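Local atomic coordinates of monosaccharide ABC transporter substrate-binding protein, CUT2 family (Acidothermus cellulolyticus, PDB entry 4RU1), a protein that binds myo-inositol in the cleft between its two lobes and probably serves as the solute-binding component of an ABC-type carbohydrate importer. Residues I26-P31 / Q155-S160; E159-G164 / I249-Y254. All coordinates share one frame; numbering follows the deposited sequence.

Both contacts are buried, lie in the ligand pocket of a two-lobed periplasmic binding protein, and draw on one element, helix 156-168; their centres are about 11 Å apart. Contact 1 (26-31 with 155-160) spans the cleft, setting the loop after strand 21-27 of one lobe against the start of that helix in the other. Contact 2 (159-164 with 249-254) starts from the helix's next turn and reaches the end of strand 248-250 in the helix's own lobe. Their chemistry differs accordingly: contact 1 is joined through inositol and a water, with imidazole and amide N-H donors, whereas in contact 2 a guanidinium binds inositol and also forms a weak hydrogen bond to a glutamine.

Contact 1: I26-P31 / Q155-S160; sequences ITHQQP and QVQLES. With INS (1,2,3,4,5,6-hexahydroxy-cyclohexane), chain M.
His-28 and Gln-157 reach from opposite directions into the cleft of this periplasmic binding protein fold and converge on one inositol hydroxyl, O5. His-28 follows strand 21-27 of one lobe, while Gln-157 sits in the first turn of helix 156-168 of the other. The imidazole meets O5 at its edge, in plane, with NE2 donating over 3.0 Å; a second bond joins NE2 to inositol O4. Thr-83 holds ND1 at the far side of the ring, and Trp-36 packs edge-to-face against it, which together should restrain how the imidazole turns. The Gln-157 amide plane stands 59° from the imidazole plane. The Gln-157 chain is bent about CB-CG (chi2 -72°), which brings NE2 to inositol O5, where it donates a hydrogen bond at 3.0 Å. The same NE2 donates to Gln-155 OE1 at 2.9 Å, with an N-H...O angle of 132°, making Gln-155 a second-shell residue that steadies the amide. A leucine in place of Gln-157 would probably leave inositol O5 without its donor from helix 156-168 and let the Gln-155 amide turn. Gln-155, extended beyond CG, adds a link between the lobes: one water donates to the carbonyl O of His-28 at 2.6 Å and accepts from Gln-155 NE2 at 3.0 Å.

Contact 2: E159-G164 / I249-Y254; sequences ESRCNG and IDQQPY. With INS (1,2,3,4,5,6-hexahydroxy-cyclohexane), chain M.
Arg-161 lays the edge of its guanidinium against inositol O1 and Gln-251 OE1, both close to the plane of the group. This is the inositol pocket of a periplasmic binding protein, where helix 156-168 and the loop after strand 248-250 meet at the ligand. The arginine chain runs extended from CG to NE, carrying the charge from the helix to the inositol. Its two terminal nitrogens share one acceptor: NH1 lies 2.8 Å and NH2 2.9 Å from inositol O1. NE is bound in a salt bridge to Glu-127, which, with the bonds to inositol O1, should limit rotation of the guanidinium and would partly balance its charge. Gln-251 crosses at about a right angle, its amide plane 78° from the guanidinium plane. The direct bond from Arg-161 NH2 to Gln-251 OE1 is weak, 3.2 Å long and bent to 133° at the hydrogen. One residue before Gln-251, Asp-250 OD1 receives the backbone N of Gln-252 in an Asx turn. Glu-256 takes the other end of the Gln-251 amide, accepting from NE2 and thereby setting which way OE1 faces. Gln-251 OE1 accepts from the inositol O6 hydroxyl at 2.9 Å.

Contact 1: I26-P31 / Q155-S160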
ATOM      1  N   ILE A  26      -7.517   5.206  10.534  1.00 15.46           N
ATOM      2  CA  ILE A  26      -6.423   6.150  10.677  1.00 14.35           C
ATOM      3  C   ILE A  26      -5.276   5.691   9.821  1.00 15.11           C
ATOM      4  O   ILE A  26      -4.777   4.556   9.942  1.00 14.02           O
ATOM      5  CB  ILE A  26      -6.022   6.187  12.124  1.00 14.45           C
ATOM      6  CG1 ILE A  26      -7.205   6.693  12.963  1.00 15.33           C
ATOM      7  CG2 ILE A  26      -4.878   7.155  12.319  1.00 16.86           C
ATOM      8  CD1 ILE A  26      -7.017   6.498  14.470  1.00 15.98           C
ATOM      9  N   THR A  27      -4.870   6.542   8.889  1.00 13.63           N
ATOM     10  CA  THR A  27      -3.833   6.171   7.963  1.00 12.39           C
ATOM     11  C   THR A  27      -2.737   7.264   7.846  1.00 14.99           C
ATOM     12  O   THR A  27      -2.728   8.297   8.495  1.00 14.11           O
ATOM     13  CB  THR A  27      -4.423   5.892   6.588  1.00 13.78           C
ATOM     14  OG1 THR A  27      -4.528   7.149   5.920  1.00 16.17           O
ATOM     15  CG2 THR A  27      -5.736   5.187   6.654  1.00 15.83           C
ATOM     16  N   HIS A  28      -1.725   6.915   7.067  1.00 14.87           N
ATOM     17  CA  HIS A  28      -0.578   7.769   6.743  1.00 13.27           C
ATOM     18  C   HIS A  28      -0.658   8.429   5.376  1.00 15.73           C
ATOM     19  O   HIS A  28       0.346   8.935   4.923  1.00 16.13           O
ATOM     20  CB  HIS A  28       0.681   6.923   6.838  1.00 16.76           C
ATOM     21  CG  HIS A  28       0.701   5.756   5.879  1.00 15.89           C
ATOM     22  ND1 HIS A  28       0.174   4.520   6.229  1.00 15.59           N
ATOM     23  CD2 HIS A  28       1.190   5.615   4.636  1.00 15.76           C
ATOM     24  CE1 HIS A  28       0.346   3.682   5.242  1.00 11.51           C
ATOM     25  NE2 HIS A  28       0.939   4.320   4.253  1.00 13.75           N
ATOM     26  N   GLN A  29      -1.861   8.398   4.748  1.00 15.61           N
ATOM     27  CA  GLN A  29      -2.133   8.925   3.415  1.00 15.35           C
ATOM     28  C   GLN A  29      -1.514  10.331   3.273  1.00 13.30           C
ATOM     29  O   GLN A  29      -1.788  11.229   4.113  1.00 16.05           O
ATOM     30  CB  GLN A  29      -3.621   8.965   3.170  1.00 15.22           C
ATOM     31  CG  GLN A  29      -3.991   9.771   1.959  1.00 15.97           C
ATOM     32  CD  GLN A  29      -5.437   9.819   1.678  1.00 22.27           C
ATOM     33  OE1 GLN A  29      -6.268   9.510   2.517  1.00 19.24           O
ATOM     34  NE2 GLN A  29      -5.770  10.164   0.451  1.00 28.02           N
ATOM     35  N   GLN A  30      -0.676  10.483   2.261  1.00 15.54           N
ATOM     36  CA  GLN A  30      -0.282  11.829   1.816  1.00 15.84           C
ATOM     37  C   GLN A  30      -1.455  12.432   1.095  1.00 15.78           C
ATOM     38  O   GLN A  30      -2.054  11.795   0.210  1.00 20.92           O
ATOM     39  CB  GLN A  30       0.878  11.722   0.863  1.00 20.95           C
ATOM     40  CG  GLN A  30       1.323  13.020   0.243  1.00 24.17           C
ATOM     41  CD  GLN A  30       2.147  13.851   1.219  1.00 39.64           C
ATOM     42  OE1 GLN A  30       2.984  13.336   1.963  1.00 28.46           O
ATOM     43  NE2 GLN A  30       1.901  15.139   1.230  1.00 32.27           N
ATOM     44  N   PRO A  31      -1.805  13.685   1.375  1.00 17.81           N
ATOM     45  CA  PRO A  31      -2.926  14.254   0.589  1.00 18.84           C
ATOM     46  C   PRO A  31      -2.720  14.193  -0.892  1.00 17.98           C
ATOM     47  O   PRO A  31      -1.573  14.401  -1.368  1.00 23.96           O
ATOM     48  CB  PRO A  31      -2.967  15.720   1.061  1.00 17.90           C
ATOM     49  CG  PRO A  31      -2.509  15.602   2.500  1.00 24.18           C
ATOM     50  CD  PRO A  31      -1.426  14.519   2.535  1.00 21.69           C
ATOM     51  N   GLN A 155       9.349   4.529   5.662  1.00 16.11           N
ATOM     52  CA  GLN A 155       8.092   3.793   5.699  1.00 17.18           C
ATOM     53  C   GLN A 155       8.354   2.285   5.521  1.00 16.86           C
ATOM     54  O   GLN A 155       8.846   1.861   4.437  1.00 16.34           O
ATOM     55  CB  GLN A 155       7.130   4.328   4.652  1.00 14.43           C
ATOM     56  CG  GLN A 155       6.606   5.692   5.065  1.00 22.62           C
ATOM     57  CD  GLN A 155       5.420   6.173   4.310  1.00 18.71           C
ATOM     58  OE1 GLN A 155       4.741   5.466   3.588  1.00 18.56           O
ATOM     59  NE2 GLN A 155       5.138   7.437   4.464  1.00 27.32           N
ATOM     60  N   VAL A 156       8.042   1.491   6.539  1.00 15.28           N
ATOM     61  CA  VAL A 156       8.534   0.105   6.594  1.00 13.52           C
ATOM     62  C   VAL A 156       7.990  -0.656   5.366  1.00 16.86           C
ATOM     63  O   VAL A 156       8.622  -1.644   4.859  1.00 15.49           O
ATOM     64  CB  VAL A 156       8.183  -0.660   7.880  1.00 16.07           C
ATOM     65  CG1 VAL A 156       8.947  -0.102   9.053  1.00 17.22           C
ATOM     66  CG2 VAL A 156       6.698  -0.752   8.182  1.00 19.55           C
ATOM     67  N   GLN A 157       6.765  -0.366   4.963  1.00 13.74           N
ATOM     68  CA  GLN A 157       6.123  -1.141   3.890  1.00 12.38           C
ATOM     69  C   GLN A 157       6.773  -0.900   2.534  1.00 14.79           C
ATOM     70  O   GLN A 157       6.785  -1.792   1.658  1.00 20.04           O
ATOM     71  CB  GLN A 157       4.619  -0.917   3.796  1.00 14.21           C
ATOM     72  CG  GLN A 157       4.160   0.398   3.154  1.00 16.58           C
ATOM     73  CD  GLN A 157       4.380   1.665   3.989  1.00 16.48           C
ATOM     74  OE1 GLN A 157       4.962   1.677   5.068  1.00 14.06           O
ATOM     75  NE2 GLN A 157       3.775   2.719   3.476  1.00 15.67           N
ATOM     76  N   LEU A 158       7.321   0.288   2.345  1.00 14.34           N
ATOM     77  CA  LEU A 158       8.048   0.626   1.140  1.00 14.84           C
ATOM     78  C   LEU A 158       9.452   0.060   1.209  1.00 13.49           C
ATOM     79  O   LEU A 158       9.922  -0.559   0.205  1.00 12.68           O
ATOM     80  CB  LEU A 158       8.073   2.154   0.953  1.00 16.29           C
ATOM     81  CG  LEU A 158       6.716   2.842   0.761  1.00 16.65           C
ATOM     82  CD1 LEU A 158       6.904   4.316   0.480  1.00 14.81           C
ATOM     83  CD2 LEU A 158       5.828   2.118  -0.268  1.00 17.21           C
ATOM     84  N   GLU A 159      10.136   0.223   2.341  1.00 12.42           N
ATOM     85  CA  GLU A 159      11.473  -0.283   2.446  1.00 14.10           C
ATOM     86  C   GLU A 159      11.508  -1.798   2.292  1.00 13.64           C
ATOM     87  O   GLU A 159      12.398  -2.345   1.699  1.00 16.20           O
ATOM     88  CB  GLU A 159      12.124   0.154   3.802  1.00 14.10           C
ATOM     89  CG  GLU A 159      12.237   1.649   3.903  1.00 13.64           C
ATOM     90  CD  GLU A 159      13.272   2.299   2.976  1.00 18.64           C
ATOM     91  OE1 GLU A 159      14.197   1.639   2.497  1.00 17.29           O
ATOM     92  OE2 GLU A 159      13.062   3.490   2.739  1.00 18.71           O
ATOM     93  N   SER A 160      10.488  -2.484   2.808  1.00 11.68           N
ATOM     94  CA  SER A 160      10.451  -3.941   2.698  1.00 13.48           C
ATOM     95  C   SER A 160      10.395  -4.351   1.249  1.00 13.42           C
ATOM     96  O   SER A 160      10.966  -5.385   0.884  1.00 13.60           O
ATOM     97  CB  SER A 160       9.214  -4.443   3.451  1.00 13.82           C
ATOM     98  OG  SER A 160       9.383  -4.307   4.838  1.00 17.07           O
TER
HETATM   99  C1  INS M 401       0.889   1.668  -1.649  1.00 11.78           C
HETATM  100  C2  INS M 401       1.319   3.020  -2.199  1.00 20.58           C
HETATM  101  C3  INS M 401       0.839   4.120  -1.253  1.00 15.87           C
HETATM  102  C4  INS M 401       1.226   3.881   0.189  1.00 13.86           C
HETATM  103  C5  INS M 401       0.722   2.565   0.692  1.00 10.17           C
HETATM  104  C6  INS M 401       1.150   1.407  -0.167  1.00 14.39           C
HETATM  105  O1  INS M 401       1.358   0.571  -2.449  1.00 13.76           O
HETATM  106  O2  INS M 401       2.757   3.020  -2.149  1.00 20.99           O
HETATM  107  O3  INS M 401       1.453   5.335  -1.727  1.00 19.61           O
HETATM  108  O4  INS M 401       0.740   4.953   1.037  1.00 17.88           O
HETATM  109  O5  INS M 401       1.191   2.268   2.027  1.00 13.46           O
HETATM  110  O6  INS M 401       0.538   0.162   0.277  1.00 14.59           O
HETATM  111  O   HOH W   1       2.607   8.800   3.591  1.00 26.77           O

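Contact 2: E159-G164 / I249-Y254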
ATOM      1  N   GLU A 159      10.136   0.223   2.341  1.00 12.42           N
ATOM      2  CA  GLU A 159      11.473  -0.283   2.446  1.00 14.10           C
ATOM      3  C   GLU A 159      11.508  -1.798   2.292  1.00 13.64           C
ATOM      4  O   GLU A 159      12.398  -2.345   1.699  1.00 16.20           O
ATOM      5  CB  GLU A 159      12.124   0.154   3.802  1.00 14.10           C
ATOM      6  CG  GLU A 159      12.237   1.649   3.903  1.00 13.64           C
ATOM      7  CD  GLU A 159      13.272   2.299   2.976  1.00 18.64           C
ATOM      8  OE1 GLU A 159      14.197   1.639   2.497  1.00 17.29           O
ATOM      9  OE2 GLU A 159      13.062   3.490   2.739  1.00 18.71           O
ATOM     10  N   SER A 160      10.488  -2.484   2.808  1.00 11.68           N
ATOM     11  CA  SER A 160      10.451  -3.941   2.698  1.00 13.48           C
ATOM     12  C   SER A 160      10.395  -4.351   1.249  1.00 13.42           C
ATOM     13  O   SER A 160      10.966  -5.385   0.884  1.00 13.60           O
ATOM     14  CB  SER A 160       9.214  -4.443   3.451  1.00 13.82           C
ATOM     15  OG  SER A 160       9.383  -4.307   4.838  1.00 17.07           O
ATOM     16  N   ARG A 161       9.614  -3.635   0.431  1.00 13.25           N
ATOM     17  CA  ARG A 161       9.512  -3.976  -0.969  1.00 13.63           C
ATOM     18  C   ARG A 161      10.880  -3.911  -1.670  1.00 16.15           C
ATOM     19  O   ARG A 161      11.290  -4.869  -2.340  1.00 15.03           O
ATOM     20  CB  ARG A 161       8.521  -3.040  -1.708  1.00 15.32           C
ATOM     21  CG  ARG A 161       7.077  -3.182  -1.313  1.00 13.80           C
ATOM     22  CD  ARG A 161       6.157  -2.212  -2.047  1.00 16.97           C
ATOM     23  NE  ARG A 161       4.761  -2.446  -1.637  1.00 12.48           N
ATOM     24  CZ  ARG A 161       3.779  -1.595  -1.875  1.00 12.91           C
ATOM     25  NH1 ARG A 161       3.946  -0.494  -2.596  1.00 14.14           N
ATOM     26  NH2 ARG A 161       2.591  -1.910  -1.502  1.00 15.85           N
ATOM     27  N   CYS A 162      11.552  -2.803  -1.434  1.00 13.59           N
ATOM     28  CA  CYS A 162      12.888  -2.634  -2.050  1.00 14.64           C
ATOM     29  C   CYS A 162      13.899  -3.609  -1.469  1.00 14.01           C
ATOM     30  O   CYS A 162      14.724  -4.222  -2.243  1.00 14.15           O
ATOM     31  CB  CYS A 162      13.337  -1.211  -1.930  1.00 15.54           C
ATOM     32  SG  CYS A 162      12.212  -0.116  -2.793  1.00 21.55           S
ATOM     33  N   ASN A 163      13.878  -3.816  -0.167  1.00 12.53           N
ATOM     34  CA  ASN A 163      14.838  -4.818   0.376  1.00 17.17           C
ATOM     35  C   ASN A 163      14.547  -6.209  -0.261  1.00 13.27           C
ATOM     36  O   ASN A 163      15.470  -6.972  -0.527  1.00 15.02           O
ATOM     37  CB  ASN A 163      14.778  -4.835   1.868  1.00 14.04           C
ATOM     38  CG  ASN A 163      15.590  -5.917   2.464  1.00 32.66           C
ATOM     39  OD1 ASN A 163      15.045  -6.877   2.941  1.00 23.88           O
ATOM     40  ND2 ASN A 163      16.912  -5.792   2.405  1.00 35.00           N
ATOM     41  N   GLY A 164      13.270  -6.526  -0.448  1.00 15.24           N
ATOM     42  CA  GLY A 164      12.970  -7.834  -0.996  1.00 13.53           C
ATOM     43  C   GLY A 164      13.488  -7.962  -2.393  1.00 14.69           C
ATOM     44  O   GLY A 164      14.070  -9.031  -2.734  1.00 14.90           O
ATOM     45  N   ILE A 249       1.619  -5.306  -9.481  1.00 12.33           N
ATOM     46  CA  ILE A 249       1.367  -6.168  -8.344  1.00 12.15           C
ATOM     47  C   ILE A 249       0.150  -5.652  -7.591  1.00 13.81           C
ATOM     48  O   ILE A 249       0.164  -4.527  -7.064  1.00 14.18           O
ATOM     49  CB  ILE A 249       2.566  -6.247  -7.397  1.00 13.49           C
ATOM     50  CG1 ILE A 249       3.813  -6.801  -8.149  1.00 16.47           C
ATOM     51  CG2 ILE A 249       2.227  -7.033  -6.183  1.00 12.11           C
ATOM     52  CD1 ILE A 249       5.115  -6.688  -7.376  1.00 18.75           C
ATOM     53  N   ASP A 250      -0.888  -6.462  -7.504  1.00 12.88           N
ATOM     54  CA  ASP A 250      -2.114  -6.088  -6.828  1.00 16.63           C
ATOM     55  C   ASP A 250      -2.074  -6.568  -5.369  1.00 12.46           C
ATOM     56  O   ASP A 250      -1.784  -7.746  -5.119  1.00 14.52           O
ATOM     57  CB  ASP A 250      -3.252  -6.781  -7.567  1.00 16.24           C
ATOM     58  CG  ASP A 250      -4.623  -6.341  -7.155  1.00 14.69           C
ATOM     59  OD1 ASP A 250      -4.861  -5.379  -6.342  1.00 14.58           O
ATOM     60  OD2 ASP A 250      -5.535  -7.009  -7.685  1.00 20.26           O
ATOM     61  N   GLN A 251      -2.319  -5.613  -4.482  1.00 10.54           N
ATOM     62  CA  GLN A 251      -2.484  -5.846  -3.044  1.00 13.77           C
ATOM     63  C   GLN A 251      -3.914  -5.764  -2.562  1.00 11.36           C
ATOM     64  O   GLN A 251      -4.186  -5.911  -1.354  1.00 12.60           O
ATOM     65  CB  GLN A 251      -1.619  -4.914  -2.172  1.00 11.63           C
ATOM     66  CG  GLN A 251      -2.056  -3.460  -2.221  1.00 13.93           C
ATOM     67  CD  GLN A 251      -1.269  -2.546  -1.275  1.00 13.55           C
ATOM     68  OE1 GLN A 251      -0.613  -1.553  -1.707  1.00 16.74           O
ATOM     69  NE2 GLN A 251      -1.382  -2.825   0.001  1.00 10.71           N
ATOM     70  N   GLN A 252      -4.833  -5.463  -3.483  1.00 13.61           N
ATOM     71  CA  GLN A 252      -6.281  -5.349  -3.215  1.00 14.98           C
ATOM     72  C   GLN A 252      -6.573  -4.400  -2.070  1.00 12.50           C
ATOM     73  O   GLN A 252      -7.125  -4.781  -1.017  1.00 16.05           O
ATOM     74  CB  GLN A 252      -6.938  -6.698  -3.021  1.00 15.96           C
ATOM     75  CG  GLN A 252      -6.822  -7.612  -4.215  1.00 12.78           C
ATOM     76  CD  GLN A 252      -7.537  -8.902  -3.941  1.00 15.46           C
ATOM     77  OE1 GLN A 252      -6.994  -9.770  -3.177  1.00 21.45           O
ATOM     78  NE2 GLN A 252      -8.761  -8.993  -4.386  1.00 10.12           N
ATOM     79  N   PRO A 253      -6.307  -3.109  -2.332  1.00 12.87           N
ATOM     80  CA  PRO A 253      -6.758  -2.123  -1.337  1.00 13.67           C
ATOM     81  C   PRO A 253      -8.196  -2.121  -0.967  1.00 14.60           C
ATOM     82  O   PRO A 253      -8.513  -1.773   0.196  1.00 13.12           O
ATOM     83  CB  PRO A 253      -6.399  -0.773  -1.975  1.00 14.01           C
ATOM     84  CG  PRO A 253      -6.253  -1.078  -3.441  1.00 15.48           C
ATOM     85  CD  PRO A 253      -5.677  -2.469  -3.491  1.00 12.90           C
ATOM     86  N   TYR A 254      -9.080  -2.467  -1.895  1.00 15.54           N
ATOM     87  CA  TYR A 254     -10.491  -2.506  -1.569  1.00 13.15           C
ATOM     88  C   TYR A 254     -10.724  -3.505  -0.475  1.00 13.42           C
ATOM     89  O   TYR A 254     -11.499  -3.286   0.469  1.00 13.07           O
ATOM     90  CB  TYR A 254     -11.314  -2.860  -2.797  1.00 13.89           C
ATOM     91  CG  TYR A 254     -12.852  -2.828  -2.658  1.00 16.38           C
ATOM     92  CD1 TYR A 254     -13.542  -3.923  -2.109  1.00 17.30           C
ATOM     93  CD2 TYR A 254     -13.622  -1.684  -3.040  1.00 14.11           C
ATOM     94  CE1 TYR A 254     -14.932  -3.901  -2.001  1.00 18.49           C
ATOM     95  CE2 TYR A 254     -15.025  -1.684  -2.956  1.00 11.73           C
ATOM     96  CZ  TYR A 254     -15.656  -2.793  -2.452  1.00 14.34           C
ATOM     97  OH  TYR A 254     -17.036  -2.789  -2.433  1.00 17.98           O
TER
HETATM   98  C1  INS M 401       0.889   1.668  -1.649  1.00 11.78           C
HETATM   99  C2  INS M 401       1.319   3.020  -2.199  1.00 20.58           C
HETATM  100  C3  INS M 401       0.839   4.120  -1.253  1.00 15.87           C
HETATM  101  C4  INS M 401       1.226   3.881   0.189  1.00 13.86           C
HETATM  102  C5  INS M 401       0.722   2.565   0.692  1.00 10.17           C
HETATM  103  C6  INS M 401       1.150   1.407  -0.167  1.00 14.39           C
HETATM  104  O1  INS M 401       1.358   0.571  -2.449  1.00 13.76           O
HETATM  105  O2  INS M 401       2.757   3.020  -2.149  1.00 20.99           O
HETATM  106  O3  INS M 401       1.453   5.335  -1.727  1.00 19.61           O
HETATM  107  O4  INS M 401       0.740   4.953   1.037  1.00 17.88           O
HETATM  108  O5  INS M 401       1.191   2.268   2.027  1.00 13.46           O
HETATM  109  O6  INS M 401       0.538   0.162   0.277  1.00 14.59           O